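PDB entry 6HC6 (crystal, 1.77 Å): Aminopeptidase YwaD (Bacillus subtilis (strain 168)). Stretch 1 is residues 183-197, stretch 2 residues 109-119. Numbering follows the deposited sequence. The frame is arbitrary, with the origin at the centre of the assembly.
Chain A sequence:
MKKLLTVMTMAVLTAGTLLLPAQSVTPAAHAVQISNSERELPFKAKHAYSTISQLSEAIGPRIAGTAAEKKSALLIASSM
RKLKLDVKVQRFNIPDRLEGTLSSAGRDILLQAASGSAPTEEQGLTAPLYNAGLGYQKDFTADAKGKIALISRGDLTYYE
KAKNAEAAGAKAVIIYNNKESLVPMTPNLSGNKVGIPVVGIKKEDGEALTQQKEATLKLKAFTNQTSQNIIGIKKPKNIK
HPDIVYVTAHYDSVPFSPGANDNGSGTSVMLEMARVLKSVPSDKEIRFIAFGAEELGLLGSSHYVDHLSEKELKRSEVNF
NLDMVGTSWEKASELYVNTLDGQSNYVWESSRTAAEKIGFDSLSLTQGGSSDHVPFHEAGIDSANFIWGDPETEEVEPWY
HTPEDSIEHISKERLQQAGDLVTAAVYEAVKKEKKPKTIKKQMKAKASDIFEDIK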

# COMPACT_ATOMS: atom_id res chain seq x y z
N VAL A 183 5.10 4.09 16.47
CA VAL A 183 5.09 2.63 16.39
C VAL A 183 6.45 2.14 15.92
O VAL A 183 7.20 2.88 15.26
CB VAL A 183 3.98 2.11 15.43
CG1 VAL A 183 2.60 2.40 16.00
CG2 VAL A 183 4.18 2.71 14.06
N PRO A 184 6.79 0.90 16.23
CA PRO A 184 8.02 0.31 15.69
C PRO A 184 7.94 0.23 14.18
O PRO A 184 6.88 -0.03 13.61
CB PRO A 184 8.07 -1.07 16.35
CG PRO A 184 6.66 -1.36 16.76
CD PRO A 184 6.08 -0.02 17.13
N MET A 185 9.07 0.47 13.53
CA MET A 185 9.16 0.44 12.08
C MET A 185 9.09 -0.99 11.56
O MET A 185 9.59 -1.92 12.19
CB MET A 185 10.47 1.09 11.62
CG MET A 185 11.65 0.68 12.51
SD MET A 185 13.25 0.36 11.69
CE MET A 185 12.84 -1.08 10.70
N THR A 186 8.47 -1.16 10.39
CA THR A 186 8.50 -2.45 9.71
C THR A 186 9.76 -2.54 8.86
O THR A 186 9.98 -1.68 8.00
CB THR A 186 7.26 -2.59 8.83
OG1 THR A 186 6.08 -2.45 9.62
CG2 THR A 186 7.25 -3.96 8.17
N PRO A 187 10.63 -3.53 9.08
CA PRO A 187 11.86 -3.65 8.27
C PRO A 187 11.63 -4.42 6.97
O PRO A 187 12.11 -5.54 6.78
CB PRO A 187 12.82 -4.37 9.22
CG PRO A 187 11.93 -5.23 10.05
CD PRO A 187 10.62 -4.48 10.21
N ASN A 188 10.89 -3.78 6.05
CA ASN A 188 10.49 -4.38 4.78
C ASN A 188 11.69 -4.89 3.99
O ASN A 188 12.63 -4.14 3.70
CB ASN A 188 9.71 -3.34 3.96
CG ASN A 188 9.08 -3.91 2.69
OD1 ASN A 188 9.61 -4.82 2.05
ND2 ASN A 188 7.93 -3.34 2.31
N LEU A 189 11.64 -6.17 3.59
CA LEU A 189 12.77 -6.83 2.95
C LEU A 189 12.70 -6.81 1.42
O LEU A 189 13.39 -7.60 0.77
CB LEU A 189 12.86 -8.28 3.46
CG LEU A 189 13.20 -8.37 4.95
CD1 LEU A 189 13.09 -9.80 5.44
CD2 LEU A 189 14.61 -7.83 5.21
N SER A 190 11.91 -5.90 0.83
CA SER A 190 11.86 -5.74 -0.63
C SER A 190 11.49 -7.05 -1.32
O SER A 190 11.99 -7.35 -2.41
CB SER A 190 13.18 -5.19 -1.19
OG SER A 190 13.57 -3.96 -0.59
N GLY A 191 10.63 -7.84 -0.68
CA GLY A 191 10.19 -9.09 -1.25
C GLY A 191 11.19 -10.23 -1.18
O GLY A 191 10.89 -11.32 -1.68
N ASN A 192 12.36 -10.02 -0.57
CA ASN A 192 13.33 -11.09 -0.46
C ASN A 192 13.02 -11.96 0.76
O ASN A 192 12.31 -11.56 1.68
CB ASN A 192 14.74 -10.53 -0.35
CG ASN A 192 15.16 -9.77 -1.59
OD1 ASN A 192 15.11 -8.54 -1.63
ND2 ASN A 192 15.59 -10.50 -2.62
N LYS A 193 13.56 -13.17 0.74
CA LYS A 193 13.47 -14.06 1.88
C LYS A 193 14.79 -14.04 2.64
O LYS A 193 15.86 -14.03 2.04
CB LYS A 193 13.12 -15.48 1.43
CG LYS A 193 11.79 -15.56 0.71
CD LYS A 193 10.71 -16.18 1.57
CE LYS A 193 9.90 -17.20 0.76
NZ LYS A 193 9.17 -18.18 1.61
N VAL A 194 14.69 -13.98 3.97
CA VAL A 194 15.85 -14.06 4.85
C VAL A 194 15.63 -15.25 5.78
O VAL A 194 14.50 -15.50 6.23
CB VAL A 194 16.05 -12.75 5.64
CG1 VAL A 194 17.21 -12.86 6.59
CG2 VAL A 194 16.28 -11.60 4.67
N GLY A 195 16.70 -16.00 6.03
CA GLY A 195 16.63 -17.24 6.78
C GLY A 195 16.70 -17.11 8.28
O GLY A 195 16.65 -18.12 8.98
N ILE A 196 16.82 -15.90 8.80
CA ILE A 196 16.83 -15.65 10.24
C ILE A 196 15.72 -14.66 10.53
O ILE A 196 15.20 -14.00 9.62
CB ILE A 196 18.21 -15.16 10.73
CG1 ILE A 196 18.66 -13.92 9.96
CG2 ILE A 196 19.24 -16.26 10.58
CD1 ILE A 196 19.98 -13.34 10.48
N PRO A 197 15.30 -14.54 11.79
CA PRO A 197 14.30 -13.52 12.14
C PRO A 197 14.83 -12.12 11.88
O PRO A 197 16.01 -11.84 12.08
CB PRO A 197 14.06 -13.75 13.64
CG PRO A 197 14.51 -15.16 13.90
CD PRO A 197 15.62 -15.42 12.93
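Stretch 2, residues 109-119: ILLQAASGSAP

Stretch 2 runs alongside stretch 1 in the same direction: the nearest CA pairs advance together, from Pro184 CA–Leu111 CA (5.6 Å) through Pro187 CA–Ala114 CA (5.3 Å) to Pro197 CA–Ala118 CA (4.4 Å). It is extended through Leu111–Ala113, makes a type II turn from Ala114 to Ser117, and then continues as loop. Ala114 O closes that turn, accepting from Ser117 N (3.1 Å) and Ser117 OG (2.7 Å).

Direct backbone pairing is confined to the second half. Val194 N donates to Gly116 O (3.0 Å, 166° at the hydrogen), and Ala118 N donates to Ile196 O (3.2 Å, 176°); both angles are close to linear. Earlier, Pro184 and Pro187 have no amide hydrogen to offer. There the polar link is a weak bond from Thr186 OG1 to Gln112 OE1 (3.0 Å), while Met185 O, 3.7 Å from Gln112 CB, is buried without a partner.

Two waters serve Ser115 O. One water donates to Ser115 O (2.6 Å) and accepts from Leu189 N (2.8 Å); the other water donates to Ser115 O (2.9 Å) and to Asn192 O (2.6 Å).

Apolar packing centres on Ala114 CB, 3.7 Å from both Pro187 CG and Leu189 CD1. At Gly116 (phi 88°), an ideal CB would lie 2.9 Å from Asn192 O, a clash.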

# COMPACT_ATOMS: atom_id res chain seq x y z
N ILE A 109 9.83 -4.99 24.50
CA ILE A 109 10.03 -4.07 23.38
C ILE A 109 9.05 -4.44 22.28
O ILE A 109 9.07 -5.57 21.77
CB ILE A 109 11.47 -4.11 22.86
CG1 ILE A 109 12.44 -3.82 24.00
CG2 ILE A 109 11.66 -3.14 21.69
CD1 ILE A 109 13.87 -4.01 23.63
N LEU A 110 8.20 -3.49 21.90
CA LEU A 110 7.29 -3.68 20.78
C LEU A 110 8.06 -3.81 19.48
O LEU A 110 9.04 -3.09 19.25
CB LEU A 110 6.33 -2.50 20.69
CG LEU A 110 5.38 -2.33 21.87
CD1 LEU A 110 4.37 -1.23 21.55
CD2 LEU A 110 4.68 -3.65 22.14
N LEU A 111 7.61 -4.71 18.61
CA LEU A 111 8.32 -4.99 17.38
C LEU A 111 7.34 -5.14 16.23
O LEU A 111 6.15 -5.39 16.42
CB LEU A 111 9.19 -6.25 17.50
CG LEU A 111 8.49 -7.61 17.62
CD1 LEU A 111 8.15 -8.22 16.25
CD2 LEU A 111 9.36 -8.59 18.38
N GLN A 112 7.87 -5.01 15.02
CA GLN A 112 7.17 -5.41 13.81
C GLN A 112 8.10 -6.33 13.04
O GLN A 112 9.23 -5.94 12.74
CB GLN A 112 6.76 -4.20 12.96
CG GLN A 112 5.44 -3.61 13.37
CD GLN A 112 4.30 -4.21 12.58
OE1 GLN A 112 4.06 -3.83 11.44
NE2 GLN A 112 3.61 -5.19 13.17
N ALA A 113 7.63 -7.53 12.75
CA ALA A 113 8.46 -8.53 12.09
C ALA A 113 8.38 -8.35 10.58
O ALA A 113 7.33 -7.98 10.04
CB ALA A 113 8.02 -9.94 12.48
N ALA A 114 9.49 -8.60 9.91
CA ALA A 114 9.56 -8.42 8.47
C ALA A 114 8.93 -9.63 7.78
O ALA A 114 9.31 -10.77 8.04
CB ALA A 114 11.01 -8.24 8.02
N SER A 115 7.98 -9.36 6.90
CA SER A 115 7.45 -10.42 6.05
C SER A 115 8.58 -11.08 5.28
O SER A 115 9.48 -10.40 4.77
CB SER A 115 6.39 -9.85 5.10
OG SER A 115 5.84 -10.85 4.27
N GLY A 116 8.57 -12.41 5.23
CA GLY A 116 9.61 -13.15 4.56
C GLY A 116 10.82 -13.49 5.40
O GLY A 116 11.80 -14.02 4.86
N SER A 117 10.79 -13.20 6.70
CA SER A 117 11.88 -13.61 7.58
C SER A 117 11.43 -14.81 8.40
O SER A 117 10.29 -15.27 8.32
CB SER A 117 12.35 -12.45 8.46
OG SER A 117 11.34 -12.02 9.36
N ALA A 118 12.37 -15.35 9.22
CA ALA A 118 12.11 -16.61 9.91
C ALA A 118 11.48 -16.39 11.28
O ALA A 118 11.78 -15.39 11.96
CB ALA A 118 13.41 -17.40 10.06
N PRO A 119 10.62 -17.30 11.71
CA PRO A 119 10.12 -17.29 13.08
C PRO A 119 11.17 -17.91 14.00
O PRO A 119 12.26 -18.28 13.57
CB PRO A 119 8.87 -18.17 13.01
CG PRO A 119 9.21 -19.17 11.95
CD PRO A 119 10.04 -18.41 10.92
O HOH W 1 9.51 -7.83 4.26
O HOH W 2 9.98 -10.34 1.92